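Local structure of glucanase (Clostridium thermocellum, 5GXX) at residues Ile520-Leu523 against Ile527-Ile530; Tyr529-Tyr534 against Pro587-Ala592. The protein probably hydrolyses internal beta-1,4-glucosidic bonds of cellulose as a family 9 endoglucanase of the cellulosome, its catalytic module joined to a beta-stranded cellulose-binding module. The protein carries 1 engineered substitution. One frame throughout, in Å; residues are numbered along the deposited sequence.

Interaction 1: residues Ile520-Leu523 against Ile527-Ile530; sequences ITHL and IYYI
Thr-521 and Tyr-529 pair through both of their backbone hydrogen bonds near the turn end of the antiparallel beta hairpin of strands 515-524 and 527-534, at the edge of the five-stranded sheet of the cellulose-binding module. Thr-521 N gives its hydrogen to Tyr-529 O at 2.8 Å, and the reciprocal bond from Tyr-529 N to Thr-521 O has the same length. Toward the turn, Leu-523 N is bonded to Ile-527 O. Between these lies the non-hydrogen-bonded pair His-522 and Tyr-528.

Close packing occurs in two places. At the end remote from the turn, facing the interior, Ile-520 sets CG2 3.7 Å from Tyr-528 CB and CG1 against CG2 of the buried Ile-530, whose side chain continues inward to Phe-554 and Ile-556 of strand 549-557. Val-499 lies against both Ile-520 and Tyr-528. On the sheet face bearing Thr-521 and Tyr-529, the phenol bends back across the neighbouring strand because chi1 of 68° places CG between the backbone N and the carbonyl carbon. Thr-521 CB therefore sits over the face of this ring in a CH-pi contact, 4.1 Å from its centroid, while Thr-521 CG2 approaches Tyr-529 OH.

The solvent side is looser. His-522, the exposed residue of the contact, brings CD2 over one face of the Tyr-528 ring, 3.5 Å from CZ and offset toward the rim; the two planes meet obliquely, at 55°. A hydrogen bond between its NE2 and Asp-525 O, within the turn, fixes the imidazole.

Interaction 2: residues Tyr529-Tyr534 against Pro587-Ala592; sequences YIKISY and PVFDGA
Across one face of the five-stranded antiparallel sheet of the cellulose-binding module, Lys-531 on strand 527-534 reaches Phe-589 on strand 588-590 by an off-centre cation-pi interaction. Its NZ lies 4.4 Å from the ring centroid, 32° from the ring normal, and is nearest to Phe-589 CD1 at 3.8 Å. The ammonium group is thus displaced toward the CD1 side of the ring.

The lysine chain runs out extended through its first two torsions and then bends at chi3 (-75°) and chi4 (-55°), which turns NZ toward the other strand. These strands are not neighbours: strand 481-488 lies between them and pairs with each, so the contact spans one intervening strand and is made by two side chains and by a water that reaches a backbone carbonyl. That middle strand also supplies hydrogen-bond partners for the ammonium group, Asn-484 OD1 and Ser-482 OG. The side chain of Asn-484 touches Phe-589 as well.

On the same side of the ring as the ammonium group, the water accepts a hydrogen bond from Lys-531 NZ at 3.1 Å and donates one to Gly-591 O at 2.8 Å. The bridge ties the lysine to the turn between strands 588-590 and 593-596, where the positive phi of Gly-591 favours glycine.

How the interactions relate
Strand 527-534 is common to both interactions, whose segments overlap at Tyr-529 and Ile-530, although in interaction 2 the touching residue of this strand is Lys-531; their centres are about 12 Å apart. Interaction 1 comes first along the chain and joins consecutive strands of a hairpin; interaction 2 leaves the same strand and meets residues more than 50 positions later. In the sheet the order is 515-524, 527-534, 481-488, 588-590, 593-596, so interaction 1 pairs the strand outermost in this chain with its neighbour, whereas interaction 2 passes over the central one. Together they involve three of the five strands and the turn after 588-590, with no other protein chain of the assembly touching either contact.

Interaction 1: residues Ile520-Leu523 against Ile527-Ile530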
ATOM      1  N   ILE A 520      14.980 -29.184  -6.073  1.00 21.03           N
ATOM      2  CA  ILE A 520      15.518 -29.280  -7.433  1.00 20.51           C
ATOM      3  C   ILE A 520      15.478 -30.737  -7.869  1.00 21.58           C
ATOM      4  O   ILE A 520      15.973 -31.607  -7.151  1.00 22.95           O
ATOM      5  CB  ILE A 520      16.947 -28.700  -7.491  1.00 20.93           C
ATOM      6  CG1 ILE A 520      16.913 -27.221  -7.087  1.00 18.73           C
ATOM      7  CG2 ILE A 520      17.565 -28.889  -8.869  1.00 22.95           C
ATOM      8  CD1 ILE A 520      18.292 -26.652  -6.756  1.00 21.32           C
ATOM      9  N   THR A 521      14.852 -30.970  -9.024  1.00 22.36           N
ATOM     10  CA  THR A 521      14.440 -32.298  -9.472  1.00 23.30           C
ATOM     11  C   THR A 521      15.054 -32.627 -10.815  1.00 23.48           C
ATOM     12  O   THR A 521      15.071 -31.797 -11.725  1.00 23.66           O
ATOM     13  CB  THR A 521      12.901 -32.339  -9.563  1.00 23.33           C
ATOM     14  OG1 THR A 521      12.377 -32.082  -8.255  1.00 26.46           O
ATOM     15  CG2 THR A 521      12.399 -33.705 -10.032  1.00 23.23           C
ATOM     16  N   HIS A 522      15.575 -33.850 -10.922  1.00 24.58           N
ATOM     17  CA  HIS A 522      16.174 -34.300 -12.169  1.00 26.48           C
ATOM     18  C   HIS A 522      15.128 -34.539 -13.250  1.00 26.51           C
ATOM     19  O   HIS A 522      14.114 -35.184 -13.003  1.00 26.46           O
ATOM     20  CB  HIS A 522      16.998 -35.569 -11.931  1.00 27.17           C
ATOM     21  CG  HIS A 522      17.807 -35.991 -13.116  1.00 30.02           C
ATOM     22  ND1 HIS A 522      17.694 -37.241 -13.688  1.00 32.64           N
ATOM     23  CD2 HIS A 522      18.737 -35.326 -13.843  1.00 31.72           C
ATOM     24  CE1 HIS A 522      18.526 -37.332 -14.709  1.00 33.49           C
ATOM     25  NE2 HIS A 522      19.171 -36.184 -14.825  1.00 33.42           N
ATOM     26  N   LEU A 523      15.379 -33.997 -14.436  1.00 27.34           N
ATOM     27  CA  LEU A 523      14.605 -34.336 -15.624  1.00 28.64           C
ATOM     28  C   LEU A 523      15.354 -35.428 -16.401  1.00 30.19           C
ATOM     29  O   LEU A 523      15.022 -36.615 -16.293  1.00 31.30           O
ATOM     30  CB  LEU A 523      14.355 -33.095 -16.483  1.00 28.39           C
ATOM     31  CG  LEU A 523      13.330 -33.206 -17.616  1.00 27.50           C
ATOM     32  CD1 LEU A 523      11.906 -33.377 -17.084  1.00 26.54           C
ATOM     33  CD2 LEU A 523      13.415 -32.014 -18.559  1.00 27.79           C
ATOM     34  N   ILE A 527      19.871 -31.858 -16.881  1.00 28.23           N
ATOM     35  CA  ILE A 527      18.724 -30.944 -16.811  1.00 26.75           C
ATOM     36  C   ILE A 527      17.903 -31.180 -15.552  1.00 24.99           C
ATOM     37  O   ILE A 527      17.477 -32.301 -15.260  1.00 25.32           O
ATOM     38  CB  ILE A 527      17.775 -31.039 -18.036  1.00 26.90           C
ATOM     39  CG1 ILE A 527      18.543 -30.980 -19.365  1.00 28.91           C
ATOM     40  CG2 ILE A 527      16.691 -29.956 -17.953  1.00 24.02           C
ATOM     41  CD1 ILE A 527      19.504 -29.814 -19.518  1.00 28.78           C
ATOM     42  N   TYR A 528      17.693 -30.103 -14.804  1.00 23.96           N
ATOM     43  CA  TYR A 528      16.969 -30.167 -13.544  1.00 22.99           C
ATOM     44  C   TYR A 528      15.918 -29.060 -13.520  1.00 21.78           C
ATOM     45  O   TYR A 528      15.976 -28.132 -14.335  1.00 22.56           O
ATOM     46  CB  TYR A 528      17.941 -29.998 -12.368  1.00 22.47           C
ATOM     47  CG  TYR A 528      18.879 -31.166 -12.147  1.00 24.00           C
ATOM     48  CD1 TYR A 528      19.983 -31.373 -12.966  1.00 24.64           C
ATOM     49  CD2 TYR A 528      18.663 -32.047 -11.097  1.00 23.25           C
ATOM     50  CE1 TYR A 528      20.840 -32.457 -12.755  1.00 22.69           C
ATOM     51  CE2 TYR A 528      19.510 -33.124 -10.868  1.00 25.68           C
ATOM     52  CZ  TYR A 528      20.593 -33.319 -11.702  1.00 24.42           C
ATOM     53  OH  TYR A 528      21.418 -34.391 -11.464  1.00 27.57           O
ATOM     54  N   TYR A 529      14.960 -29.150 -12.601  1.00 21.31           N
ATOM     55  CA  TYR A 529      13.954 -28.092 -12.488  1.00 19.89           C
ATOM     56  C   TYR A 529      13.397 -27.957 -11.078  1.00 19.64           C
ATOM     57  O   TYR A 529      13.479 -28.877 -10.256  1.00 19.77           O
ATOM     58  CB  TYR A 529      12.792 -28.321 -13.474  1.00 21.70           C
ATOM     59  CG  TYR A 529      11.942 -29.531 -13.163  1.00 21.84           C
ATOM     60  CD1 TYR A 529      12.384 -30.816 -13.474  1.00 25.93           C
ATOM     61  CD2 TYR A 529      10.712 -29.403 -12.531  1.00 25.17           C
ATOM     62  CE1 TYR A 529      11.618 -31.940 -13.174  1.00 28.89           C
ATOM     63  CE2 TYR A 529       9.927 -30.514 -12.247  1.00 25.53           C
ATOM     64  CZ  TYR A 529      10.386 -31.776 -12.564  1.00 30.66           C
ATOM     65  OH  TYR A 529       9.601 -32.866 -12.263  1.00 32.37           O
ATOM     66  N   ILE A 530      12.790 -26.803 -10.831  1.00 18.04           N
ATOM     67  CA  ILE A 530      11.892 -26.650  -9.694  1.00 18.79           C
ATOM     68  C   ILE A 530      10.503 -26.420 -10.266  1.00 18.46           C
ATOM     69  O   ILE A 530      10.346 -25.865 -11.365  1.00 19.52           O
ATOM     70  CB  ILE A 530      12.300 -25.515  -8.719  1.00 18.23           C
ATOM     71  CG1 ILE A 530      12.353 -24.151  -9.419  1.00 19.21           C
ATOM     72  CG2 ILE A 530      13.617 -25.882  -8.039  1.00 18.43           C
ATOM     73  CD1 ILE A 530      12.533 -22.946  -8.477  1.00 21.04           C
TER

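Interaction 2: residues Tyr529-Tyr534 against Pro587-Ala592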
ATOM      1  N   TYR A 529      14.960 -29.150 -12.601  1.00 21.31           N
ATOM      2  CA  TYR A 529      13.954 -28.092 -12.488  1.00 19.89           C
ATOM      3  C   TYR A 529      13.397 -27.957 -11.078  1.00 19.64           C
ATOM      4  O   TYR A 529      13.479 -28.877 -10.256  1.00 19.77           O
ATOM      5  CB  TYR A 529      12.792 -28.321 -13.474  1.00 21.70           C
ATOM      6  CG  TYR A 529      11.942 -29.531 -13.163  1.00 21.84           C
ATOM      7  CD1 TYR A 529      12.384 -30.816 -13.474  1.00 25.93           C
ATOM      8  CD2 TYR A 529      10.712 -29.403 -12.531  1.00 25.17           C
ATOM      9  CE1 TYR A 529      11.618 -31.940 -13.174  1.00 28.89           C
ATOM     10  CE2 TYR A 529       9.927 -30.514 -12.247  1.00 25.53           C
ATOM     11  CZ  TYR A 529      10.386 -31.776 -12.564  1.00 30.66           C
ATOM     12  OH  TYR A 529       9.601 -32.866 -12.263  1.00 32.37           O
ATOM     13  N   ILE A 530      12.790 -26.803 -10.831  1.00 18.04           N
ATOM     14  CA  ILE A 530      11.892 -26.650  -9.694  1.00 18.79           C
ATOM     15  C   ILE A 530      10.503 -26.420 -10.266  1.00 18.46           C
ATOM     16  O   ILE A 530      10.346 -25.865 -11.365  1.00 19.52           O
ATOM     17  CB  ILE A 530      12.300 -25.515  -8.719  1.00 18.23           C
ATOM     18  CG1 ILE A 530      12.353 -24.151  -9.419  1.00 19.21           C
ATOM     19  CG2 ILE A 530      13.617 -25.882  -8.039  1.00 18.43           C
ATOM     20  CD1 ILE A 530      12.533 -22.946  -8.477  1.00 21.04           C
ATOM     21  N   LYS A 531       9.522 -26.919  -9.529  1.00 18.29           N
ATOM     22  CA  LYS A 531       8.128 -26.678  -9.848  1.00 17.11           C
ATOM     23  C   LYS A 531       7.597 -25.757  -8.759  1.00 16.28           C
ATOM     24  O   LYS A 531       7.796 -26.018  -7.571  1.00 16.38           O
ATOM     25  CB  LYS A 531       7.327 -27.981  -9.825  1.00 18.04           C
ATOM     26  CG  LYS A 531       5.832 -27.750 -10.047  1.00 18.02           C
ATOM     27  CD  LYS A 531       5.063 -29.063 -10.099  1.00 18.02           C
ATOM     28  CE  LYS A 531       5.262 -29.806 -11.417  1.00 21.00           C
ATOM     29  NZ  LYS A 531       4.911 -28.972 -12.607  1.00 18.06           N
ATOM     30  N   ILE A 532       6.888 -24.719  -9.194  1.00 15.81           N
ATOM     31  CA  ILE A 532       6.177 -23.782  -8.324  1.00 15.44           C
ATOM     32  C   ILE A 532       4.703 -24.159  -8.442  1.00 16.04           C
ATOM     33  O   ILE A 532       4.154 -24.103  -9.542  1.00 15.23           O
ATOM     34  CB  ILE A 532       6.396 -22.317  -8.798  1.00 14.84           C
ATOM     35  CG1 ILE A 532       7.846 -21.813  -8.625  1.00 16.34           C
ATOM     36  CG2 ILE A 532       5.492 -21.369  -8.040  1.00 14.43           C
ATOM     37  CD1 ILE A 532       8.910 -22.556  -9.414  1.00 19.15           C
ATOM     38  N   SER A 533       4.082 -24.576  -7.338  1.00 15.56           N
ATOM     39  CA  SER A 533       2.687 -25.026  -7.328  1.00 16.56           C
ATOM     40  C   SER A 533       1.807 -24.124  -6.469  1.00 15.98           C
ATOM     41  O   SER A 533       2.157 -23.832  -5.321  1.00 15.34           O
ATOM     42  CB  SER A 533       2.585 -26.456  -6.771  1.00 16.54           C
ATOM     43  OG  SER A 533       3.295 -27.364  -7.600  1.00 18.22           O
ATOM     44  N   TYR A 534       0.657 -23.702  -6.988  1.00 15.65           N
ATOM     45  CA  TYR A 534      -0.318 -22.953  -6.200  1.00 16.08           C
ATOM     46  C   TYR A 534      -1.395 -23.934  -5.811  1.00 16.57           C
ATOM     47  O   TYR A 534      -2.049 -24.527  -6.676  1.00 16.00           O
ATOM     48  CB  TYR A 534      -0.897 -21.768  -6.969  1.00 16.20           C
ATOM     49  CG  TYR A 534       0.141 -20.682  -7.065  1.00 17.02           C
ATOM     50  CD1 TYR A 534       0.301 -19.764  -6.032  1.00 15.08           C
ATOM     51  CD2 TYR A 534       1.002 -20.613  -8.156  1.00 16.41           C
ATOM     52  CE1 TYR A 534       1.278 -18.778  -6.102  1.00 16.01           C
ATOM     53  CE2 TYR A 534       1.985 -19.633  -8.240  1.00 17.93           C
ATOM     54  CZ  TYR A 534       2.123 -18.725  -7.203  1.00 18.36           C
ATOM     55  OH  TYR A 534       3.087 -17.744  -7.284  1.00 17.59           O
ATOM     56  N   PRO A 587       6.898 -23.476 -18.578  1.00 18.90           N
ATOM     57  CA  PRO A 587       5.582 -24.012 -18.935  1.00 19.90           C
ATOM     58  C   PRO A 587       4.637 -24.129 -17.745  1.00 20.05           C
ATOM     59  O   PRO A 587       5.063 -24.370 -16.613  1.00 20.71           O
ATOM     60  CB  PRO A 587       5.914 -25.386 -19.527  1.00 19.49           C
ATOM     61  CG  PRO A 587       7.206 -25.773 -18.861  1.00 19.54           C
ATOM     62  CD  PRO A 587       7.962 -24.477 -18.775  1.00 18.90           C
ATOM     63  N   VAL A 588       3.352 -23.939 -18.031  1.00 19.46           N
ATOM     64  CA  VAL A 588       2.288 -24.009 -17.041  1.00 17.87           C
ATOM     65  C   VAL A 588       1.545 -25.324 -17.212  1.00 18.88           C
ATOM     66  O   VAL A 588       1.325 -25.770 -18.349  1.00 17.86           O
ATOM     67  CB  VAL A 588       1.318 -22.836 -17.242  1.00 16.91           C
ATOM     68  CG1 VAL A 588       0.159 -22.918 -16.248  1.00 15.01           C
ATOM     69  CG2 VAL A 588       2.054 -21.486 -17.134  1.00 15.47           C
ATOM     70  N   PHE A 589       1.163 -25.906 -16.077  1.00 16.80           N
ATOM     71  CA  PHE A 589       0.458 -27.190 -15.974  1.00 16.86           C
ATOM     72  C   PHE A 589      -0.831 -27.076 -15.151  1.00 17.70           C
ATOM     73  O   PHE A 589      -0.905 -26.347 -14.157  1.00 17.15           O
ATOM     74  CB  PHE A 589       1.378 -28.261 -15.355  1.00 16.81           C
ATOM     75  CG  PHE A 589       2.653 -28.489 -16.114  1.00 20.75           C
ATOM     76  CD1 PHE A 589       3.746 -27.642 -15.958  1.00 23.05           C
ATOM     77  CD2 PHE A 589       2.763 -29.582 -16.967  1.00 20.45           C
ATOM     78  CE1 PHE A 589       4.915 -27.859 -16.677  1.00 24.75           C
ATOM     79  CE2 PHE A 589       3.933 -29.813 -17.675  1.00 24.61           C
ATOM     80  CZ  PHE A 589       5.009 -28.957 -17.533  1.00 24.12           C
ATOM     81  N   ASP A 590      -1.861 -27.789 -15.607  1.00 17.15           N
ATOM     82  CA  ASP A 590      -3.067 -28.037 -14.839  1.00 17.23           C
ATOM     83  C   ASP A 590      -2.947 -29.503 -14.465  1.00 17.96           C
ATOM     84  O   ASP A 590      -3.022 -30.361 -15.350  1.00 18.70           O
ATOM     85  CB  ASP A 590      -4.272 -27.823 -15.761  1.00 16.20           C
ATOM     86  CG  ASP A 590      -5.605 -28.135 -15.092  1.00 17.99           C
ATOM     87  OD1 ASP A 590      -5.644 -28.680 -13.966  1.00 19.25           O
ATOM     88  OD2 ASP A 590      -6.644 -27.808 -15.708  1.00 18.01           O
ATOM     89  N   GLY A 591      -2.718 -29.784 -13.187  1.00 17.02           N
ATOM     90  CA  GLY A 591      -2.312 -31.123 -12.758  1.00 18.07           C
ATOM     91  C   GLY A 591      -1.070 -31.529 -13.536  1.00 19.21           C
ATOM     92  O   GLY A 591      -0.105 -30.761 -13.609  1.00 19.79           O
ATOM     93  N   ALA A 592      -1.084 -32.729 -14.116  1.00 19.38           N
ATOM     94  CA  ALA A 592       0.014 -33.197 -14.964  1.00 20.52           C
ATOM     95  C   ALA A 592      -0.083 -32.827 -16.455  1.00 22.07           C
ATOM     96  O   ALA A 592       0.751 -33.255 -17.255  1.00 24.68           O
ATOM     97  CB  ALA A 592       0.159 -34.705 -14.800  1.00 21.42           C
TER
HETATM   98  O   HOH W   1       2.654 -31.020 -13.330  1.00 23.40           O